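Local coordinates for protein CT021 (Chlamydia trachomatis serovar L2, PDB 6UXD) that is of unknown function but belongs to the clan of the lipoprotein carriers LolA and LolB, so that binding of lipid-like ligands is conceivable, at residues Thr15-Asp20 with Asn178-Phe183; Ser64-Ala69 with Lys199-Gly204; Asn87-Phe92 with Asp106-Phe111; Ser124-Tyr129 with Leu172-Asn177; Ser164-Lys169 with Ile189-Gly194. One frame throughout, in Å; residues are numbered along the deposited sequence.

How the interactions relate
Interaction 2 is the buried contact of the five, interaction 1 is partly buried, and interactions 3, 4 and 5 lie at the surface. A carboxylate is central to the first two: in interaction 1 it makes a salt bridge with arginine, in interaction 2 it takes hydrogen bonds from the first amides of a helix. These two touch, Met203 packing against Leu181 and Phe183. Interaction 1 also meets interaction 4, where Phe175 lies against Ala182 and Phe183. Strand 170-176 supplies Tyr174 to interaction 4, which mixes a CH-pi contact with a hydrogen bond to the tyrosine hydroxyl; the strand follows directly on the turns of interaction 5. Interaction 3 is purely apolar; interaction 5 is largely so.

Interaction 1. Residues Thr15-Asp20 with Asn178-Phe183; sequences TARPGD and NERLAF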
# COMPACT_ATOMS: atom_id res chain seq x y z
N THR A 15 2.97 -12.35 1.32
CA THR A 15 2.93 -13.27 0.19
C THR A 15 3.43 -12.62 -1.11
O THR A 15 3.72 -13.33 -2.07
CB THR A 15 1.50 -13.81 -0.03
OG1 THR A 15 0.66 -12.79 -0.60
CG2 THR A 15 0.87 -14.26 1.30
N ALA A 16 3.58 -11.29 -1.16
CA ALA A 16 4.09 -10.66 -2.36
C ALA A 16 5.54 -11.08 -2.60
O ALA A 16 6.20 -11.62 -1.72
CB ALA A 16 4.01 -9.14 -2.27
N ARG A 17 6.03 -10.83 -3.81
CA ARG A 17 7.40 -11.14 -4.18
C ARG A 17 8.19 -9.88 -4.51
O ARG A 17 7.60 -8.87 -4.92
CB ARG A 17 7.45 -12.07 -5.40
CG ARG A 17 6.67 -13.34 -5.18
CD ARG A 17 6.65 -14.20 -6.41
NE ARG A 17 5.76 -15.35 -6.21
CZ ARG A 17 5.29 -16.12 -7.19
NH1 ARG A 17 5.62 -15.87 -8.46
NH2 ARG A 17 4.49 -17.13 -6.89
N PRO A 18 9.52 -9.90 -4.34
CA PRO A 18 10.33 -8.75 -4.77
C PRO A 18 10.01 -8.33 -6.19
O PRO A 18 9.84 -9.16 -7.09
CB PRO A 18 11.76 -9.27 -4.66
CG PRO A 18 11.69 -10.26 -3.53
CD PRO A 18 10.34 -10.93 -3.68
N GLY A 19 9.96 -7.02 -6.40
CA GLY A 19 9.53 -6.44 -7.64
C GLY A 19 8.04 -6.17 -7.74
O GLY A 19 7.62 -5.43 -8.63
N ASP A 20 7.22 -6.76 -6.87
CA ASP A 20 5.80 -6.46 -6.84
C ASP A 20 5.56 -5.04 -6.36
O ASP A 20 6.21 -4.57 -5.42
CB ASP A 20 5.06 -7.44 -5.94
CG ASP A 20 5.00 -8.82 -6.52
OD1 ASP A 20 5.46 -8.99 -7.66
OD2 ASP A 20 4.51 -9.74 -5.82
N ASN A 178 -6.66 -13.79 -7.69
CA ASN A 178 -5.37 -14.33 -8.07
C ASN A 178 -4.38 -13.94 -6.98
O ASN A 178 -4.02 -12.77 -6.85
CB ASN A 178 -4.95 -13.79 -9.44
CG ASN A 178 -3.62 -14.35 -9.88
OD1 ASN A 178 -3.01 -15.11 -9.14
ND2 ASN A 178 -3.18 -13.99 -11.07
N GLU A 179 -3.98 -14.92 -6.15
CA GLU A 179 -3.10 -14.64 -5.02
C GLU A 179 -1.75 -14.08 -5.44
O GLU A 179 -1.03 -13.53 -4.60
CB GLU A 179 -2.89 -15.92 -4.20
CG GLU A 179 -4.18 -16.34 -3.46
CD GLU A 179 -4.22 -17.80 -3.01
OE1 GLU A 179 -3.14 -18.41 -2.80
OE2 GLU A 179 -5.34 -18.33 -2.86
N ARG A 180 -1.40 -14.18 -6.72
CA ARG A 180 -0.17 -13.57 -7.18
C ARG A 180 -0.25 -12.05 -7.11
O ARG A 180 0.80 -11.39 -7.11
CB ARG A 180 0.09 -14.07 -8.60
CG ARG A 180 1.36 -13.59 -9.20
CD ARG A 180 2.56 -14.30 -8.62
NE ARG A 180 3.76 -13.61 -9.09
CZ ARG A 180 4.31 -12.56 -8.48
NH1 ARG A 180 3.78 -12.09 -7.33
NH2 ARG A 180 5.38 -12.00 -9.02
N LEU A 181 -1.44 -11.49 -7.02
CA LEU A 181 -1.62 -10.04 -6.90
C LEU A 181 -1.96 -9.76 -5.44
O LEU A 181 -3.13 -9.83 -5.04
CB LEU A 181 -2.71 -9.53 -7.83
CG LEU A 181 -2.41 -9.56 -9.32
CD1 LEU A 181 -3.67 -9.13 -10.11
CD2 LEU A 181 -1.22 -8.66 -9.66
N ALA A 182 -0.94 -9.39 -4.65
CA ALA A 182 -1.07 -9.40 -3.20
C ALA A 182 -1.54 -8.07 -2.63
O ALA A 182 -2.06 -8.05 -1.51
CB ALA A 182 0.27 -9.78 -2.56
N PHE A 183 -1.40 -6.97 -3.37
CA PHE A 183 -1.87 -5.68 -2.89
C PHE A 183 -3.38 -5.52 -3.08
O PHE A 183 -3.98 -6.12 -3.98
CB PHE A 183 -1.18 -4.54 -3.61
CG PHE A 183 0.26 -4.37 -3.23
CD1 PHE A 183 0.60 -3.66 -2.10
CD2 PHE A 183 1.26 -4.88 -4.03
CE1 PHE A 183 1.91 -3.46 -1.76
CE2 PHE A 183 2.58 -4.69 -3.70
CZ PHE A 183 2.91 -3.98 -2.55
O HOH W 1 -1.64 -13.25 -2.04
O HOH W 2 2.44 -13.69 -4.50
O HOH W 3 1.75 -8.66 -5.54
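Arg180 and Asp20 make the tight part of this contact between two loops. The Arg180 chain leaves with CG anti to the backbone N and bends at chi2 (75°), bringing its guanidinium to the Asp20 carboxylate. Arg180 NH1 donates to the syn lone pair of Asp20 OD2 at 2.9 Å, nearly straight and in the guanidinium plane, while Arg180 NH2 to Asp20 OD1 is weak at 3.3 Å. Asp20 OD2 also takes the backbone N of Arg17 at 2.7 Å, from above the carboxylate plane, so two donors grip one oxygen; Asp20 OD1 is held by His205. The extended Arg17 chain crosses Arg180 at about a right angle, the two guanidinium groups stacked with planes 28° apart and Arg17 CD over the centre of the Arg180 group. Arg17 NH1 lies 3.0 Å from Arg180 NE, two donors of like charge whose repulsion the carboxylate would partly offset. Nearby, Ala16 CB meets Ala182 CB at 3.8 Å and the Phe183 ring turns an edge to Asp20.

The Thr15 side is looser and wet: one water donates to both Thr15 OG1 and Glu179 O, while Thr15 OG1 also bonds Lys12 O. Each loop folds as a beta turn, type II at Arg17-Asp20 and type I at Asn178-Leu181 with an Asx turn: turn-to-turn packing at the ends of antiparallel strands, joined by a salt bridge whose aspartate is buried.

Interaction 2. Residues Ser64-Ala69 with Lys199-Gly204; sequences SSWKNA and KTIEMG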
# COMPACT_ATOMS: atom_id res chain seq x y z
N SER A 64 3.20 5.57 -20.77
CA SER A 64 3.72 4.25 -20.42
C SER A 64 3.02 3.69 -19.19
O SER A 64 2.00 3.01 -19.31
CB SER A 64 5.24 4.29 -20.22
OG SER A 64 5.64 5.15 -19.17
N SER A 65 3.55 3.96 -18.00
CA SER A 65 2.96 3.46 -16.77
C SER A 65 3.64 4.16 -15.61
O SER A 65 4.68 4.79 -15.78
CB SER A 65 3.09 1.93 -16.64
OG SER A 65 4.45 1.51 -16.59
N TRP A 66 3.00 4.07 -14.44
CA TRP A 66 3.63 4.52 -13.20
C TRP A 66 4.99 3.86 -13.03
O TRP A 66 5.99 4.53 -12.75
CB TRP A 66 2.75 4.21 -11.99
CG TRP A 66 1.74 5.28 -11.75
CD1 TRP A 66 0.49 5.37 -12.29
CD2 TRP A 66 1.90 6.41 -10.90
NE1 TRP A 66 -0.14 6.49 -11.83
CE2 TRP A 66 0.70 7.15 -10.97
CE3 TRP A 66 2.93 6.87 -10.07
CZ2 TRP A 66 0.51 8.33 -10.24
CZ3 TRP A 66 2.74 8.04 -9.35
CH2 TRP A 66 1.54 8.75 -9.44
N LYS A 67 5.04 2.53 -13.16
CA LYS A 67 6.30 1.83 -12.98
C LYS A 67 7.38 2.41 -13.89
O LYS A 67 8.47 2.77 -13.43
CB LYS A 67 6.14 0.33 -13.25
CG LYS A 67 7.48 -0.38 -13.41
CD LYS A 67 7.37 -1.88 -13.25
CE LYS A 67 6.50 -2.51 -14.31
NZ LYS A 67 7.08 -2.33 -15.66
N ASN A 68 7.08 2.53 -15.19
CA ASN A 68 8.10 2.91 -16.16
C ASN A 68 8.39 4.41 -16.19
O ASN A 68 9.50 4.81 -16.57
CB ASN A 68 7.71 2.44 -17.56
CG ASN A 68 7.63 0.93 -17.67
OD1 ASN A 68 8.04 0.20 -16.76
ND2 ASN A 68 7.11 0.45 -18.78
N ALA A 69 7.44 5.25 -15.80
CA ALA A 69 7.73 6.67 -15.73
C ALA A 69 8.27 7.12 -14.38
O ALA A 69 8.62 8.29 -14.23
CB ALA A 69 6.47 7.48 -16.06
N LYS A 199 -8.06 3.95 -3.65
CA LYS A 199 -8.17 3.25 -4.92
C LYS A 199 -6.79 2.82 -5.39
O LYS A 199 -5.83 3.60 -5.31
CB LYS A 199 -8.86 4.17 -5.94
CG LYS A 199 -8.98 3.64 -7.37
CD LYS A 199 -9.84 4.58 -8.24
CE LYS A 199 -9.69 4.27 -9.75
NZ LYS A 199 -10.45 5.23 -10.62
N THR A 200 -6.67 1.59 -5.86
CA THR A 200 -5.43 1.12 -6.46
C THR A 200 -5.51 1.34 -7.96
O THR A 200 -6.36 0.73 -8.63
CB THR A 200 -5.16 -0.34 -6.14
OG1 THR A 200 -5.25 -0.54 -4.73
CG2 THR A 200 -3.77 -0.73 -6.62
N ILE A 201 -4.66 2.21 -8.49
CA ILE A 201 -4.76 2.59 -9.89
C ILE A 201 -3.78 1.85 -10.77
O ILE A 201 -3.98 1.79 -11.99
CB ILE A 201 -4.60 4.12 -10.05
CG1 ILE A 201 -3.21 4.59 -9.62
CG2 ILE A 201 -5.66 4.82 -9.24
CD1 ILE A 201 -3.01 6.12 -9.72
N GLU A 202 -2.74 1.25 -10.19
CA GLU A 202 -1.81 0.43 -10.95
C GLU A 202 -1.18 -0.59 -10.02
O GLU A 202 -0.94 -0.28 -8.85
CB GLU A 202 -0.73 1.28 -11.62
CG GLU A 202 0.13 0.51 -12.63
CD GLU A 202 1.17 1.38 -13.33
OE1 GLU A 202 0.77 2.38 -13.94
OE2 GLU A 202 2.39 1.06 -13.26
N MET A 203 -0.99 -1.81 -10.50
CA MET A 203 -0.19 -2.79 -9.78
C MET A 203 0.50 -3.68 -10.80
O MET A 203 0.07 -3.78 -11.96
CB MET A 203 -1.02 -3.62 -8.79
CG MET A 203 -2.18 -4.34 -9.42
SD MET A 203 -3.20 -5.36 -8.34
CE MET A 203 -3.81 -4.23 -7.08
N GLY A 204 1.59 -4.31 -10.37
CA GLY A 204 2.31 -5.20 -11.24
C GLY A 204 3.51 -5.89 -10.61
O GLY A 204 3.57 -6.14 -9.39
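The short helix 66-69 presents its N-terminal end to residues 199-204 of strand 196-204, the closest backbone approach being Trp66 to Glu202 with CA atoms 7.2 Å apart. Glu202 bridges the gap: its CG is anti to the backbone N (chi1 -170°) and the chain stays extended, driving the carboxylate straight at the first turn. Glu202 OE1 accepts from Trp66 N at 2.8 Å and Glu202 OE2 from Lys67 N at 3.0 Å, each through its syn lone pair, so the two oxygens form a fork over neighbouring amides. The N-cap itself is Ser65, whose OG accepts from Asn68 N at 3.1 Å; the glutamate thus supplements the cap from a distant strand, and its negative charge would be favoured at the positive end of the helix dipole. Tyr21 OH and Asn144 ND2 bond to the same carboxylate, satisfying it in its buried place. The Trp66 ring takes Glu202 OE1 at its edge, ring and carboxylate planes 72° apart. Alongside, Ile201 has CG1 in the crowded position between N and carbonyl carbon (chi1 63°), which sends CD1 to Trp66 NE1 at 3.6 Å, and Val23 of strand 21-26 touches both of these side chains.

Interaction 3. Residues Asn87-Phe92 with Asp106-Phe111; sequences NPLMIF and DPLPFF
A helix laid against strands, here helix 108-116 beside strand 90-95, is the element to which this contact belongs; it joins the first turn of the helix to the start of the strand through apolar side chains. Ile91 is the central one. With CG1 anti to the carbonyl carbon (chi1 -58°) and CD1 extended beyond it, the side chain reaches into the angle between two helix residues. Its CD1 meets Leu108 CD1 at 3.5 Å and also lies 3.6 Å from Leu108 CA, so the methyl sits close on the helix backbone. Leu108 comes in obliquely, its CG anti to the backbone N (chi1 173°), which carries CD1 back across to Ile91. Leu102 and Leu82 continue the apolar patch, the first against Ile91 and Pro107, the second against Phe111.

One step before the strand, Leu89 adds a second point of contact. Its CG is likewise anti to the backbone N, and CD2 reaches Phe111 CB at 3.9 Å, while Val112 and Leu115 farther along the helix also touch this leucine. Phe111 is therefore met at two places: at CB by Leu89, and at ring atom Phe111 CD2, which Ile91 CD1 approaches to 3.7 Å.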
# COMPACT_ATOMS: atom_id res chain seq x y z
N ASN A 87 9.96 -9.43 14.44
CA ASN A 87 10.23 -8.42 15.44
C ASN A 87 9.43 -7.16 15.17
O ASN A 87 8.71 -7.08 14.16
CB ASN A 87 11.73 -8.16 15.47
CG ASN A 87 12.52 -9.44 15.68
OD1 ASN A 87 13.39 -9.80 14.88
ND2 ASN A 87 12.19 -10.17 16.75
N PRO A 88 9.49 -6.18 16.04
CA PRO A 88 8.69 -4.98 15.82
C PRO A 88 9.11 -4.26 14.56
O PRO A 88 10.27 -4.33 14.12
CB PRO A 88 8.95 -4.13 17.08
CG PRO A 88 9.33 -5.15 18.12
CD PRO A 88 10.14 -6.16 17.37
N LEU A 89 8.14 -3.59 13.95
CA LEU A 89 8.38 -2.89 12.70
C LEU A 89 9.47 -1.84 12.86
O LEU A 89 9.50 -1.11 13.85
CB LEU A 89 7.09 -2.23 12.22
CG LEU A 89 7.20 -1.53 10.86
CD1 LEU A 89 7.29 -2.58 9.76
CD2 LEU A 89 6.04 -0.57 10.63
N MET A 90 10.35 -1.77 11.88
CA MET A 90 11.37 -0.73 11.83
C MET A 90 11.17 0.08 10.56
O MET A 90 11.02 -0.50 9.48
CB MET A 90 12.77 -1.33 11.91
CG MET A 90 13.88 -0.31 11.71
SD MET A 90 15.52 -0.94 12.19
CE MET A 90 15.37 -2.66 11.82
N ILE A 91 11.15 1.40 10.70
CA ILE A 91 10.90 2.31 9.61
C ILE A 91 12.12 3.21 9.43
O ILE A 91 12.71 3.66 10.41
CB ILE A 91 9.65 3.18 9.85
CG1 ILE A 91 8.42 2.29 10.07
CG2 ILE A 91 9.44 4.12 8.70
CD1 ILE A 91 7.15 3.10 10.25
N PHE A 92 12.44 3.50 8.18
CA PHE A 92 13.48 4.45 7.84
C PHE A 92 12.87 5.50 6.92
O PHE A 92 11.92 5.22 6.19
CB PHE A 92 14.64 3.79 7.12
CG PHE A 92 15.23 2.63 7.85
CD1 PHE A 92 14.62 1.38 7.82
CD2 PHE A 92 16.42 2.76 8.55
CE1 PHE A 92 15.17 0.30 8.47
CE2 PHE A 92 16.98 1.68 9.20
CZ PHE A 92 16.35 0.44 9.16
N ASP A 106 6.34 9.58 13.89
CA ASP A 106 5.33 10.38 13.22
C ASP A 106 4.39 9.45 12.46
O ASP A 106 3.19 9.39 12.78
CB ASP A 106 5.98 11.42 12.29
N PRO A 107 4.86 8.69 11.46
CA PRO A 107 4.01 7.67 10.84
C PRO A 107 4.14 6.27 11.42
O PRO A 107 3.43 5.37 10.97
CB PRO A 107 4.50 7.68 9.38
CG PRO A 107 5.95 7.97 9.50
CD PRO A 107 6.09 8.92 10.68
N LEU A 108 5.01 6.07 12.41
CA LEU A 108 5.31 4.71 12.87
C LEU A 108 4.09 3.98 13.40
O LEU A 108 3.83 2.85 12.95
CB LEU A 108 6.43 4.76 13.91
CG LEU A 108 6.81 3.48 14.66
CD1 LEU A 108 7.24 2.38 13.72
CD2 LEU A 108 7.91 3.78 15.68
N PRO A 109 3.31 4.52 14.34
CA PRO A 109 2.17 3.74 14.87
C PRO A 109 1.06 3.51 13.85
O PRO A 109 0.41 2.46 13.89
CB PRO A 109 1.70 4.57 16.07
CG PRO A 109 2.19 5.96 15.80
CD PRO A 109 3.45 5.83 15.00
N PHE A 110 0.82 4.47 12.95
CA PHE A 110 -0.17 4.28 11.89
C PHE A 110 0.15 3.05 11.05
O PHE A 110 -0.73 2.21 10.79
CB PHE A 110 -0.20 5.55 11.03
CG PHE A 110 -1.22 5.54 9.94
CD1 PHE A 110 -2.57 5.67 10.22
CD2 PHE A 110 -0.82 5.43 8.61
CE1 PHE A 110 -3.51 5.68 9.20
CE2 PHE A 110 -1.75 5.44 7.59
CZ PHE A 110 -3.10 5.57 7.88
N PHE A 111 1.40 2.90 10.62
CA PHE A 111 1.79 1.73 9.84
C PHE A 111 1.56 0.43 10.62
O PHE A 111 1.02 -0.54 10.07
CB PHE A 111 3.26 1.84 9.42
CG PHE A 111 3.48 2.65 8.15
CD1 PHE A 111 2.95 2.22 6.94
CD2 PHE A 111 4.22 3.82 8.18
CE1 PHE A 111 3.15 2.96 5.78
CE2 PHE A 111 4.43 4.56 7.02
CZ PHE A 111 3.89 4.13 5.83

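Interaction 4. Residues Ser124-Tyr129 with Leu172-Asn177; sequences SHLIKY and LIYFSN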
# COMPACT_ATOMS: atom_id res chain seq x y z
N SER A 124 -19.42 -8.67 -0.99
CA SER A 124 -19.13 -7.41 -1.65
C SER A 124 -20.22 -6.36 -1.40
O SER A 124 -21.41 -6.64 -1.47
CB SER A 124 -19.01 -7.60 -3.17
OG SER A 124 -18.86 -6.34 -3.81
N HIS A 125 -19.80 -5.13 -1.13
CA HIS A 125 -20.72 -4.01 -1.08
C HIS A 125 -20.34 -2.94 -2.10
O HIS A 125 -20.61 -1.75 -1.89
CB HIS A 125 -20.78 -3.43 0.33
CG HIS A 125 -21.53 -4.29 1.30
ND1 HIS A 125 -22.65 -5.02 0.94
CD2 HIS A 125 -21.31 -4.57 2.61
CE1 HIS A 125 -23.09 -5.69 1.99
NE2 HIS A 125 -22.30 -5.43 3.02
N LEU A 126 -19.69 -3.32 -3.21
CA LEU A 126 -19.30 -2.33 -4.21
C LEU A 126 -20.51 -1.57 -4.77
O LEU A 126 -20.38 -0.40 -5.13
CB LEU A 126 -18.51 -2.99 -5.36
CG LEU A 126 -17.13 -3.55 -5.00
CD1 LEU A 126 -16.57 -4.34 -6.14
CD2 LEU A 126 -16.15 -2.46 -4.62
N ILE A 127 -21.67 -2.23 -4.84
CA ILE A 127 -22.92 -1.63 -5.29
C ILE A 127 -23.99 -1.87 -4.24
O ILE A 127 -24.16 -2.99 -3.75
CB ILE A 127 -23.36 -2.21 -6.65
CG1 ILE A 127 -22.32 -1.90 -7.72
CG2 ILE A 127 -24.71 -1.63 -7.07
CD1 ILE A 127 -22.62 -2.46 -9.09
N LYS A 128 -24.72 -0.81 -3.91
CA LYS A 128 -25.91 -0.87 -3.06
C LYS A 128 -27.18 -0.91 -3.92
O LYS A 128 -27.43 0.01 -4.73
CB LYS A 128 -25.91 0.31 -2.10
CG LYS A 128 -27.09 0.35 -1.11
N TYR A 129 -27.93 -2.00 -3.82
CA TYR A 129 -29.18 -2.20 -4.54
C TYR A 129 -30.35 -1.93 -3.59
O TYR A 129 -30.44 -2.56 -2.53
CB TYR A 129 -29.30 -3.62 -5.11
CG TYR A 129 -28.09 -4.09 -5.90
CD1 TYR A 129 -27.00 -4.65 -5.25
CD2 TYR A 129 -28.05 -4.00 -7.29
CE1 TYR A 129 -25.87 -5.09 -5.96
CE2 TYR A 129 -26.95 -4.42 -8.01
CZ TYR A 129 -25.86 -4.97 -7.35
OH TYR A 129 -24.78 -5.40 -8.10
N LEU A 172 -13.61 -2.28 4.54
CA LEU A 172 -13.86 -3.33 3.57
C LEU A 172 -12.75 -3.25 2.53
O LEU A 172 -12.53 -2.19 1.93
CB LEU A 172 -15.26 -3.19 2.97
CG LEU A 172 -15.90 -4.44 2.38
CD1 LEU A 172 -15.77 -5.69 3.24
CD2 LEU A 172 -17.37 -4.15 2.10
N ILE A 173 -12.04 -4.36 2.35
CA ILE A 173 -10.85 -4.41 1.50
C ILE A 173 -11.06 -5.49 0.46
O ILE A 173 -11.48 -6.61 0.79
CB ILE A 173 -9.57 -4.71 2.32
CG1 ILE A 173 -9.54 -3.84 3.57
CG2 ILE A 173 -8.33 -4.43 1.47
CD1 ILE A 173 -8.20 -3.79 4.29
N TYR A 174 -10.74 -5.17 -0.80
CA TYR A 174 -10.94 -6.11 -1.89
C TYR A 174 -9.58 -6.55 -2.42
O TYR A 174 -8.69 -5.72 -2.64
CB TYR A 174 -11.80 -5.48 -3.01
CG TYR A 174 -13.18 -5.07 -2.57
CD1 TYR A 174 -13.39 -3.89 -1.86
CD2 TYR A 174 -14.29 -5.86 -2.85
CE1 TYR A 174 -14.68 -3.51 -1.44
CE2 TYR A 174 -15.57 -5.48 -2.45
CZ TYR A 174 -15.75 -4.32 -1.74
OH TYR A 174 -17.04 -4.02 -1.36
N PHE A 175 -9.43 -7.85 -2.62
CA PHE A 175 -8.22 -8.43 -3.19
C PHE A 175 -8.60 -9.27 -4.39
O PHE A 175 -9.67 -9.90 -4.43
CB PHE A 175 -7.45 -9.32 -2.18
CG PHE A 175 -6.85 -8.56 -1.05
CD1 PHE A 175 -5.61 -7.96 -1.18
CD2 PHE A 175 -7.51 -8.46 0.17
CE1 PHE A 175 -5.04 -7.26 -0.11
CE2 PHE A 175 -6.95 -7.77 1.23
CZ PHE A 175 -5.71 -7.16 1.09
N SER A 176 -7.69 -9.29 -5.36
CA SER A 176 -7.82 -10.13 -6.53
C SER A 176 -7.95 -11.58 -6.12
O SER A 176 -7.32 -12.04 -5.16
CB SER A 176 -6.59 -9.96 -7.45
OG SER A 176 -6.52 -11.03 -8.38
N ASN A 177 -8.76 -12.33 -6.87
CA ASN A 177 -8.84 -13.76 -6.62
C ASN A 177 -7.55 -14.47 -6.98
O ASN A 177 -7.38 -15.64 -6.63
CB ASN A 177 -10.01 -14.36 -7.41
CG ASN A 177 -11.38 -13.87 -6.90
OD1 ASN A 177 -11.54 -13.59 -5.72
ND2 ASN A 177 -12.37 -13.79 -7.80
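Tyr174 and Leu126 reach toward each other tip to tip, and their meeting carries the contact. The tyrosine, CG anti to the carbonyl carbon (chi1 -60°), projects from its strand so that Leu126 CD2 lies over one ring face, 3.7 Å from the centroid of the Tyr174 ring in a CH-pi contact offset toward the hydroxyl end; it is 3.5 Å from Tyr174 CZ. At the tip, Tyr174 OH accepts from the backbone N of His125 at 3.0 Å, the donor lying near the ring plane. The loop is held in shape there by an ST turn: Ser124 OG takes Leu126 N at 3.2 Å, almost straight, and stands at the ring edge beside CE2. Two residues earlier on the strand, Leu172 crosses His125 at about a right angle, Leu172 CD2 touching His125 CB at 3.9 Å. The loop after strand 118-122 thus packs on strand 170-176, which pairs with 152-158 and 186-189; Ile148 touches both Leu126 and Tyr174, and the Trp186 ring meets the tyrosine.

Interaction 5. Residues Ser164-Lys169 with Ile189-Gly194; sequences SPLSEK and IDTPTG. Unlike the reference sequence in segment 189-194: Asp190 (reference Glu).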
# COMPACT_ATOMS: atom_id res chain seq x y z
N SER A 164 -8.44 8.61 17.16
CA SER A 164 -8.57 9.18 15.82
C SER A 164 -10.01 9.06 15.35
O SER A 164 -10.80 8.33 15.96
CB SER A 164 -7.63 8.46 14.85
OG SER A 164 -7.98 7.09 14.73
N PRO A 165 -10.39 9.76 14.28
CA PRO A 165 -11.73 9.54 13.71
C PRO A 165 -11.95 8.11 13.23
O PRO A 165 -13.11 7.67 13.16
CB PRO A 165 -11.80 10.54 12.55
CG PRO A 165 -10.38 10.89 12.26
CD PRO A 165 -9.66 10.83 13.58
N LEU A 166 -10.89 7.37 12.92
CA LEU A 166 -11.03 6.01 12.43
C LEU A 166 -11.35 5.02 13.54
O LEU A 166 -11.59 3.85 13.25
CB LEU A 166 -9.74 5.56 11.74
CG LEU A 166 -9.25 6.43 10.58
CD1 LEU A 166 -8.08 5.75 9.89
CD2 LEU A 166 -10.37 6.72 9.60
N SER A 167 -11.39 5.48 14.79
CA SER A 167 -11.47 4.56 15.91
C SER A 167 -12.68 3.64 15.78
O SER A 167 -13.82 4.09 15.73
CB SER A 167 -11.53 5.35 17.22
OG SER A 167 -11.36 4.48 18.33
N GLU A 168 -12.41 2.34 15.74
CA GLU A 168 -13.43 1.30 15.71
C GLU A 168 -14.28 1.33 14.44
O GLU A 168 -15.32 0.68 14.39
CB GLU A 168 -14.33 1.38 16.94
CG GLU A 168 -13.56 1.41 18.25
CD GLU A 168 -14.44 1.25 19.45
OE1 GLU A 168 -14.63 0.10 19.90
OE2 GLU A 168 -14.97 2.28 19.94
N LYS A 169 -13.84 2.04 13.40
CA LYS A 169 -14.60 2.13 12.16
C LYS A 169 -14.41 0.89 11.27
O LYS A 169 -13.33 0.29 11.23
CB LYS A 169 -14.20 3.39 11.40
CG LYS A 169 -14.71 4.67 12.04
CD LYS A 169 -16.22 4.60 12.26
CE LYS A 169 -16.87 5.96 12.38
NZ LYS A 169 -18.35 5.82 12.32
N ILE A 189 -13.42 2.76 3.90
CA ILE A 189 -13.46 2.87 5.36
C ILE A 189 -14.51 3.89 5.78
O ILE A 189 -14.53 5.02 5.28
CB ILE A 189 -12.08 3.24 5.95
CG1 ILE A 189 -12.19 3.40 7.47
CG2 ILE A 189 -11.54 4.50 5.34
CD1 ILE A 189 -10.89 3.16 8.21
N ASP A 190 -15.40 3.47 6.68
CA ASP A 190 -16.29 4.39 7.38
C ASP A 190 -15.49 5.45 8.13
O ASP A 190 -14.48 5.14 8.78
CB ASP A 190 -17.16 3.65 8.41
CG ASP A 190 -18.15 2.69 7.78
OD1 ASP A 190 -18.21 2.61 6.53
OD2 ASP A 190 -18.89 2.01 8.55
N THR A 191 -15.94 6.69 8.06
CA THR A 191 -15.44 7.72 8.97
C THR A 191 -16.60 8.63 9.37
O THR A 191 -17.72 8.48 8.87
CB THR A 191 -14.31 8.55 8.36
OG1 THR A 191 -14.86 9.56 7.51
CG2 THR A 191 -13.35 7.66 7.56
N PRO A 192 -16.37 9.57 10.29
CA PRO A 192 -17.44 10.54 10.62
C PRO A 192 -17.76 11.50 9.48
O PRO A 192 -18.93 11.88 9.33
CB PRO A 192 -16.88 11.27 11.85
CG PRO A 192 -15.88 10.31 12.44
CD PRO A 192 -15.27 9.61 11.27
N THR A 193 -16.77 11.89 8.68
CA THR A 193 -17.04 12.74 7.52
C THR A 193 -17.78 12.00 6.41
O THR A 193 -18.20 12.64 5.44
CB THR A 193 -15.74 13.30 6.92
OG1 THR A 193 -15.21 12.36 5.97
CG2 THR A 193 -14.71 13.57 8.02
N GLY A 194 -17.95 10.69 6.53
CA GLY A 194 -18.45 9.86 5.46
C GLY A 194 -17.39 8.87 5.00
O GLY A 194 -16.25 8.86 5.47
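Apolar contacts make up most of this meeting of two surface loops. Leu166, CG anti to the carbonyl carbon (chi1 -56°), brings its CD2 branch against two partners: it lies 3.7 Å from Thr191 CG2, the two side chains running side by side, and 3.9 Å from Ile189 CD1, the isoleucine crossing at about a right angle. Two exposed prolines also meet, Pro165 CB lying 3.8 Å from Pro192 CD.

Polar groups are met mainly by the alkyl part of Lys169. Bent at chi2 (-53°), its chain crosses Asp190 at about a right angle, and Lys169 CB comes to 3.2 Å from Asp190 O, a carbonyl buried here with no partner in the model. The charged ends do not join: Lys169 NZ stays 5.4 Å from Asp190 OD2, and at most a weak attraction over that distance would be expected.

Hydrogen bonds shape each loop from within. A type I turn at Ser164-Ser167 runs into a type II turn at Leu166-Lys169. Across from them, Thr191 OG1 donates to Gly194 O at 2.6 Å, in the carbonyl plane on a lone pair, and accepts from Thr193 OG1, tightening the bend.

The first loop links strands 152-158 and 170-176, the second 186-189 and 196-204; Asp190 and Asn170 are joined through their backbones, so the loops sit together where 170-176 and 186-189 pair.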